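Local structure of beta-fructofuranosidase (Bifidobacterium adolescentis, 6NOB) at residues T100-Q105 / Q464-N469; V74-L79 / F125-N130. The protein probably hydrolyses beta-fructofuranosides such as sucrose, releasing terminal fructose, as a family 32 glycoside hydrolase. All blocks are in the same frame, centred on the assembly; numbering follows the deposited sequence.

Interaction 1. Residues T100-Q105 / Q464-N469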
loop_
_atom_site.group_PDB
_atom_site.type_symbol
_atom_site.label_atom_id
_atom_site.label_comp_id
_atom_site.label_asym_id
_atom_site.label_seq_id
_atom_site.Cartn_x
_atom_site.Cartn_y
_atom_site.Cartn_z
ATOM N N THR A 100 -14.438 18.685 13.349
ATOM C CA THR A 100 -14.998 20.026 13.474
ATOM C C THR A 100 -14.269 21.062 12.629
ATOM O O THR A 100 -14.862 22.094 12.295
ATOM C CB THR A 100 -14.991 20.473 14.938
ATOM O OG1 THR A 100 -13.645 20.489 15.428
ATOM C CG2 THR A 100 -15.831 19.529 15.789
ATOM N N ASP A 101 -13.006 20.820 12.275
ATOM C CA ASP A 101 -12.279 21.752 11.422
ATOM C C ASP A 101 -12.769 21.742 9.981
ATOM O O ASP A 101 -12.315 22.572 9.188
ATOM C CB ASP A 101 -10.780 21.442 11.456
ATOM C CG ASP A 101 -10.098 21.990 12.694
ATOM O OD1 ASP A 101 -10.805 22.504 13.587
ATOM O OD2 ASP A 101 -8.852 21.909 12.771
ATOM N N TRP A 102 -13.676 20.830 9.620
ATOM C CA TRP A 102 -14.225 20.774 8.277
ATOM C C TRP A 102 -15.695 21.169 8.278
ATOM O O TRP A 102 -16.430 20.814 9.206
ATOM C CB TRP A 102 -14.100 19.369 7.677
ATOM C CG TRP A 102 -12.717 18.973 7.276
ATOM C CD1 TRP A 102 -11.654 19.799 7.049
ATOM C CD2 TRP A 102 -12.246 17.640 7.052
ATOM N NE1 TRP A 102 -10.549 19.060 6.699
ATOM C CE2 TRP A 102 -10.887 17.732 6.691
ATOM C CE3 TRP A 102 -12.843 16.377 7.118
ATOM C CZ2 TRP A 102 -10.114 16.609 6.400
ATOM C CZ3 TRP A 102 -12.077 15.265 6.829
ATOM C CH2 TRP A 102 -10.725 15.388 6.474
ATOM N N PRO A 103 -16.155 21.893 7.255
ATOM C CA PRO A 103 -17.601 22.070 7.072
ATOM C C PRO A 103 -18.250 20.796 6.555
ATOM O O PRO A 103 -17.590 19.756 6.460
ATOM C CB PRO A 103 -17.687 23.207 6.048
ATOM C CG PRO A 103 -16.427 23.071 5.255
ATOM C CD PRO A 103 -15.376 22.621 6.239
ATOM N N ALA A 104 -19.536 20.863 6.203
ATOM C CA ALA A 104 -20.235 19.671 5.736
ATOM C C ALA A 104 -19.647 19.156 4.427
ATOM O O ALA A 104 -19.564 17.941 4.209
ATOM C CB ALA A 104 -21.727 19.964 5.578
ATOM N N GLN A 105 -19.226 20.062 3.546
ATOM C CA GLN A 105 -18.677 19.708 2.236
ATOM C C GLN A 105 -17.357 20.437 2.047
ATOM O O GLN A 105 -17.296 21.475 1.369
ATOM C CB GLN A 105 -19.672 20.036 1.121
ATOM C CG GLN A 105 -20.947 19.209 1.191
ATOM C CD GLN A 105 -22.027 19.709 0.252
ATOM O OE1 GLN A 105 -22.660 20.734 0.508
ATOM N NE2 GLN A 105 -22.252 18.981 -0.836
ATOM N N GLN A 464 -5.915 12.224 15.297
ATOM C CA GLN A 464 -6.535 13.532 15.447
ATOM C C GLN A 464 -7.598 13.677 14.367
ATOM O O GLN A 464 -7.575 12.946 13.370
ATOM C CB GLN A 464 -5.491 14.658 15.352
ATOM C CG GLN A 464 -4.504 14.503 14.214
ATOM C CD GLN A 464 -3.270 15.360 14.401
ATOM O OE1 GLN A 464 -2.160 14.958 14.053
ATOM N NE2 GLN A 464 -3.456 16.548 14.962
ATOM N N PRO A 465 -8.556 14.583 14.550
ATOM C CA PRO A 465 -9.617 14.741 13.550
ATOM C C PRO A 465 -9.081 15.274 12.229
ATOM O O PRO A 465 -7.965 15.791 12.136
ATOM C CB PRO A 465 -10.574 15.745 14.200
ATOM C CG PRO A 465 -10.281 15.671 15.658
ATOM C CD PRO A 465 -8.816 15.387 15.755
ATOM N N CYS A 466 -9.910 15.128 11.191
ATOM C CA CYS A 466 -9.630 15.686 9.869
ATOM C C CYS A 466 -8.273 15.225 9.345
ATOM O O CYS A 466 -7.496 16.006 8.791
ATOM C CB CYS A 466 -9.711 17.214 9.895
ATOM S SG CYS A 466 -11.277 17.875 10.510
ATOM N N LEU A 467 -7.983 13.938 9.529
ATOM C CA LEU A 467 -6.697 13.378 9.141
ATOM C C LEU A 467 -6.885 11.931 8.714
ATOM O O LEU A 467 -7.808 11.248 9.164
ATOM C CB LEU A 467 -5.683 13.447 10.288
ATOM C CG LEU A 467 -4.208 13.413 9.892
ATOM C CD1 LEU A 467 -3.798 14.757 9.325
ATOM C CD2 LEU A 467 -3.328 13.027 11.070
ATOM N N ALA A 468 -5.993 11.466 7.847
ATOM C CA ALA A 468 -5.949 10.072 7.442
ATOM C C ALA A 468 -4.722 9.397 8.042
ATOM O O ALA A 468 -3.715 10.047 8.334
ATOM C CB ALA A 468 -5.925 9.937 5.917
ATOM N N ASN A 469 -4.823 8.086 8.236
ATOM C CA ASN A 469 -3.694 7.257 8.648
ATOM C C ASN A 469 -3.380 6.321 7.487
ATOM O O ASN A 469 -4.018 5.276 7.329
ATOM C CB ASN A 469 -4.002 6.482 9.925
ATOM C CG ASN A 469 -2.803 5.687 10.432
ATOM O OD1 ASN A 469 -1.893 5.348 9.673
ATOM N ND2 ASN A 469 -2.803 5.386 11.724
#
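A cysteine lying flat on an indole is the unusual feature here: Cys-466 rests on one face of Trp-102, and its two side-chain atoms divide the bicycle between them. SG stands over the five-membered ring of Trp-102, 3.6 Å from its centroid and only 13° off the ring normal, which is a sulfur-aromatic contact over the face. CB of Cys-466 lies over the six-membered ring, 3.7 Å from that centroid, as a CH-pi contact. Its closest single approach is to CE2 of Trp-102, at 3.5 Å. The backbone of the cysteine continues the overlap toward the far rim, where CA of Cys-466 lies 3.6 Å from CH2 of Trp-102. A chi1 of -55° sets SG anti to the carbonyl carbon of Cys-466, which carries it over the five-membered ring while CB stays over the six-membered one. A second wall for the sulfur comes from CB of Asp-101, 3.7 Å from SG of Cys-466, whereas the carboxylate of that aspartate is engaged in a salt bridge with Arg-114. The indole is fixed at its polar end as well, because NE1 of Trp-102 donates to the carbonyl O of Gln-110. An alanine in place of Trp-102 would probably open a gap beneath CB and SG of Cys-466 and leave the Gln-110 carbonyl without its indole donor. The backbone N of Cys-466 is bound by OD1 of Asp-99, so the loop here is held by a polar bond as well as by the indole. Trp-102 also packs on Ile-111 of helix 108-112. Cys-466 lies just ahead of strand 468-481, in the propeller region typical of this family, so the contact joins that strand's entrance to the loop between strand 91-92 and helix 108-112.

Interaction 2. Residues V74-L79 / F125-N130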
loop_
_atom_site.group_PDB
_atom_site.type_symbol
_atom_site.label_atom_id
_atom_site.label_comp_id
_atom_site.label_asym_id
_atom_site.label_seq_id
_atom_site.Cartn_x
_atom_site.Cartn_y
_atom_site.Cartn_z
ATOM N N VAL A 74 -21.985 9.259 12.073
ATOM C CA VAL A 74 -21.379 9.020 10.769
ATOM C C VAL A 74 -19.886 9.300 10.860
ATOM O O VAL A 74 -19.469 10.318 11.423
ATOM C CB VAL A 74 -22.043 9.891 9.689
ATOM C CG1 VAL A 74 -21.386 9.662 8.339
ATOM C CG2 VAL A 74 -23.535 9.595 9.615
ATOM N N ARG A 75 -19.077 8.388 10.317
ATOM C CA ARG A 75 -17.630 8.544 10.294
ATOM C C ARG A 75 -17.072 8.860 8.917
ATOM O O ARG A 75 -15.924 9.302 8.820
ATOM C CB ARG A 75 -16.947 7.269 10.813
ATOM C CG ARG A 75 -17.402 6.836 12.192
ATOM C CD ARG A 75 -17.088 7.893 13.235
ATOM N NE ARG A 75 -17.453 7.451 14.575
ATOM C CZ ARG A 75 -17.517 8.254 15.632
ATOM N NH1 ARG A 75 -17.240 9.546 15.507
ATOM N NH2 ARG A 75 -17.860 7.762 16.814
ATOM N N PHE A 76 -17.855 8.657 7.861
ATOM C CA PHE A 76 -17.365 8.726 6.494
ATOM C C PHE A 76 -18.568 8.865 5.575
ATOM O O PHE A 76 -19.583 8.192 5.774
ATOM C CB PHE A 76 -16.552 7.472 6.147
ATOM C CG PHE A 76 -15.585 7.654 5.010
ATOM C CD1 PHE A 76 -14.346 8.239 5.222
ATOM C CD2 PHE A 76 -15.899 7.205 3.736
ATOM C CE1 PHE A 76 -13.447 8.394 4.179
ATOM C CE2 PHE A 76 -15.004 7.354 2.690
ATOM C CZ PHE A 76 -13.776 7.950 2.912
ATOM N N GLY A 77 -18.457 9.742 4.582
ATOM C CA GLY A 77 -19.567 9.968 3.676
ATOM C C GLY A 77 -19.124 10.640 2.398
ATOM O O GLY A 77 -18.049 11.245 2.330
ATOM N N TYR A 78 -19.969 10.526 1.376
ATOM C CA TYR A 78 -19.694 11.181 0.104
ATOM C C TYR A 78 -20.950 11.179 -0.756
ATOM O O TYR A 78 -21.831 10.330 -0.589
ATOM C CB TYR A 78 -18.540 10.500 -0.646
ATOM C CG TYR A 78 -18.660 8.997 -0.771
ATOM C CD1 TYR A 78 -19.449 8.423 -1.761
ATOM C CD2 TYR A 78 -17.966 8.150 0.084
ATOM C CE1 TYR A 78 -19.556 7.051 -1.888
ATOM C CE2 TYR A 78 -18.067 6.771 -0.033
ATOM C CZ TYR A 78 -18.864 6.229 -1.023
ATOM O OH TYR A 78 -18.971 4.864 -1.154
ATOM N N LEU A 79 -21.017 12.147 -1.668
ATOM C CA LEU A 79 -21.993 12.147 -2.749
ATOM C C LEU A 79 -21.447 11.342 -3.920
ATOM O O LEU A 79 -20.244 11.350 -4.191
ATOM C CB LEU A 79 -22.303 13.573 -3.209
ATOM C CG LEU A 79 -23.142 14.463 -2.294
ATOM C CD1 LEU A 79 -23.085 15.905 -2.773
ATOM C CD2 LEU A 79 -24.580 13.969 -2.234
ATOM N N PHE A 125 -9.530 10.582 2.017
ATOM C CA PHE A 125 -10.042 11.799 2.639
ATOM C C PHE A 125 -9.695 11.838 4.121
ATOM O O PHE A 125 -9.187 12.842 4.631
ATOM C CB PHE A 125 -11.558 11.892 2.452
ATOM C CG PHE A 125 -11.992 12.043 1.024
ATOM C CD1 PHE A 125 -11.490 13.062 0.234
ATOM C CD2 PHE A 125 -12.914 11.167 0.475
ATOM C CE1 PHE A 125 -11.897 13.202 -1.080
ATOM C CE2 PHE A 125 -13.324 11.301 -0.837
ATOM C CZ PHE A 125 -12.817 12.321 -1.614
ATOM N N ALA A 126 -9.959 10.740 4.822
ATOM C CA ALA A 126 -9.683 10.606 6.245
ATOM C C ALA A 126 -9.706 9.119 6.580
ATOM O O ALA A 126 -9.797 8.270 5.685
ATOM C CB ALA A 126 -10.694 11.405 7.073
ATOM N N ARG A 127 -9.636 8.806 7.875
ATOM C CA ARG A 127 -9.699 7.437 8.385
ATOM C C ARG A 127 -8.488 6.616 7.942
ATOM O O ARG A 127 -7.444 7.180 7.602
ATOM C CB ARG A 127 -11.010 6.762 7.960
ATOM C CG ARG A 127 -12.260 7.631 8.142
ATOM C CD ARG A 127 -12.598 7.882 9.611
ATOM N NE ARG A 127 -11.949 9.078 10.146
ATOM C CZ ARG A 127 -12.432 10.311 10.028
ATOM N NH1 ARG A 127 -13.572 10.521 9.384
ATOM N NH2 ARG A 127 -11.774 11.339 10.548
ATOM N N TRP A 128 -8.616 5.289 7.945
ATOM C CA TRP A 128 -7.480 4.379 7.830
ATOM C C TRP A 128 -7.399 3.750 6.445
ATOM O O TRP A 128 -8.420 3.386 5.854
ATOM C CB TRP A 128 -7.567 3.270 8.884
ATOM C CG TRP A 128 -6.644 2.102 8.641
ATOM C CD1 TRP A 128 -6.853 1.048 7.792
ATOM C CD2 TRP A 128 -5.380 1.857 9.276
ATOM N NE1 TRP A 128 -5.792 0.177 7.848
ATOM C CE2 TRP A 128 -4.877 0.647 8.752
ATOM C CE3 TRP A 128 -4.624 2.545 10.230
ATOM C CZ2 TRP A 128 -3.654 0.112 9.153
ATOM C CZ3 TRP A 128 -3.409 2.010 10.626
ATOM C CH2 TRP A 128 -2.938 0.805 10.089
ATOM N N MET A 129 -6.167 3.585 5.956
ATOM C CA MET A 129 -5.892 2.885 4.708
ATOM C C MET A 129 -4.584 2.113 4.840
ATOM O O MET A 129 -3.622 2.624 5.422
ATOM C CB MET A 129 -5.798 3.868 3.532
ATOM C CG MET A 129 -5.214 3.264 2.260
ATOM S SD MET A 129 -4.963 4.463 0.934
ATOM C CE MET A 129 -3.471 5.282 1.483
ATOM N N ASN A 130 -4.543 0.884 4.306
ATOM C CA ASN A 130 -3.247 0.229 4.134
ATOM C C ASN A 130 -3.020 -0.266 2.700
ATOM O O ASN A 130 -2.855 0.557 1.792
ATOM C CB ASN A 130 -3.032 -0.902 5.163
ATOM C CG ASN A 130 -4.247 -1.785 5.375
ATOM O OD1 ASN A 130 -5.293 -1.330 5.829
ATOM N ND2 ASN A 130 -4.085 -3.077 5.106
#
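Phe-76 and Arg-127 are brought together by their first torsions: CG of Phe-76 is anti to its backbone N (chi1 -158°), while CG of Arg-127 is anti to the carbonyl carbon, beside the backbone N (chi1 -45°). CG of Arg-127 then lies 3.6 Å from CD1 of Phe-76, the two side chains sliding past each other in opposite directions. Bends at chi2 and chi3 turn the far end of the arginine back toward the preceding residue of the strand, and NH1 of Arg-127 donates to the carbonyl O of Arg-75 at 2.7 Å. The C=O...N angle is 162°, so NH1 approaches that oxygen nearly head-on, though the N-H is bent and the acceptor lies tilted from the guanidinium plane. CB of Ala-126 sits 3.5 Å above the centre of the Arg-127 guanidinium, packing one face, and Asp-99 forms a salt bridge with NH2 that probably balances the buried charge. Farther along, CZ of Phe-76 meets the edge of the Phe-125 ring, 4.1 Å from CD2, the side chains crossing at about a right angle. Tyr-92 packs against both phenylalanines, edge-to-face with Phe-76. Strand 72-80, flanked by strands 16-23 and 91-92 in the N-terminal sheet, thus abuts the start of strand 127-138, whose Trp-128 to Asn-130 open the WMNDPNG motif, the one that in family 32 enzymes carries the nucleophilic aspartate.

In the fold
From the N terminus, strand 72-80 comes first and interaction 2 closes a loop when the chain returns at 125-130. Residues 100-105 lie inside that loop, yet their partner, 464-469, arrives only after a further 333 residues, so the two contacts cross rather than nest. Strands 127-138 and 468-481 run parallel as neighbours in one sheet, and Asn-469 is probably hydrogen-bonded to the backbones of Arg-127 and Met-129. The contacts also touch directly, Trp-102 CH2 packing on Phe-125 O and Leu-467 O on Ala-126 CB, and they share Asp-99. Together they tie the N-terminal sheet and the segment that follows it to the paired first and late strands of the catalytic propeller.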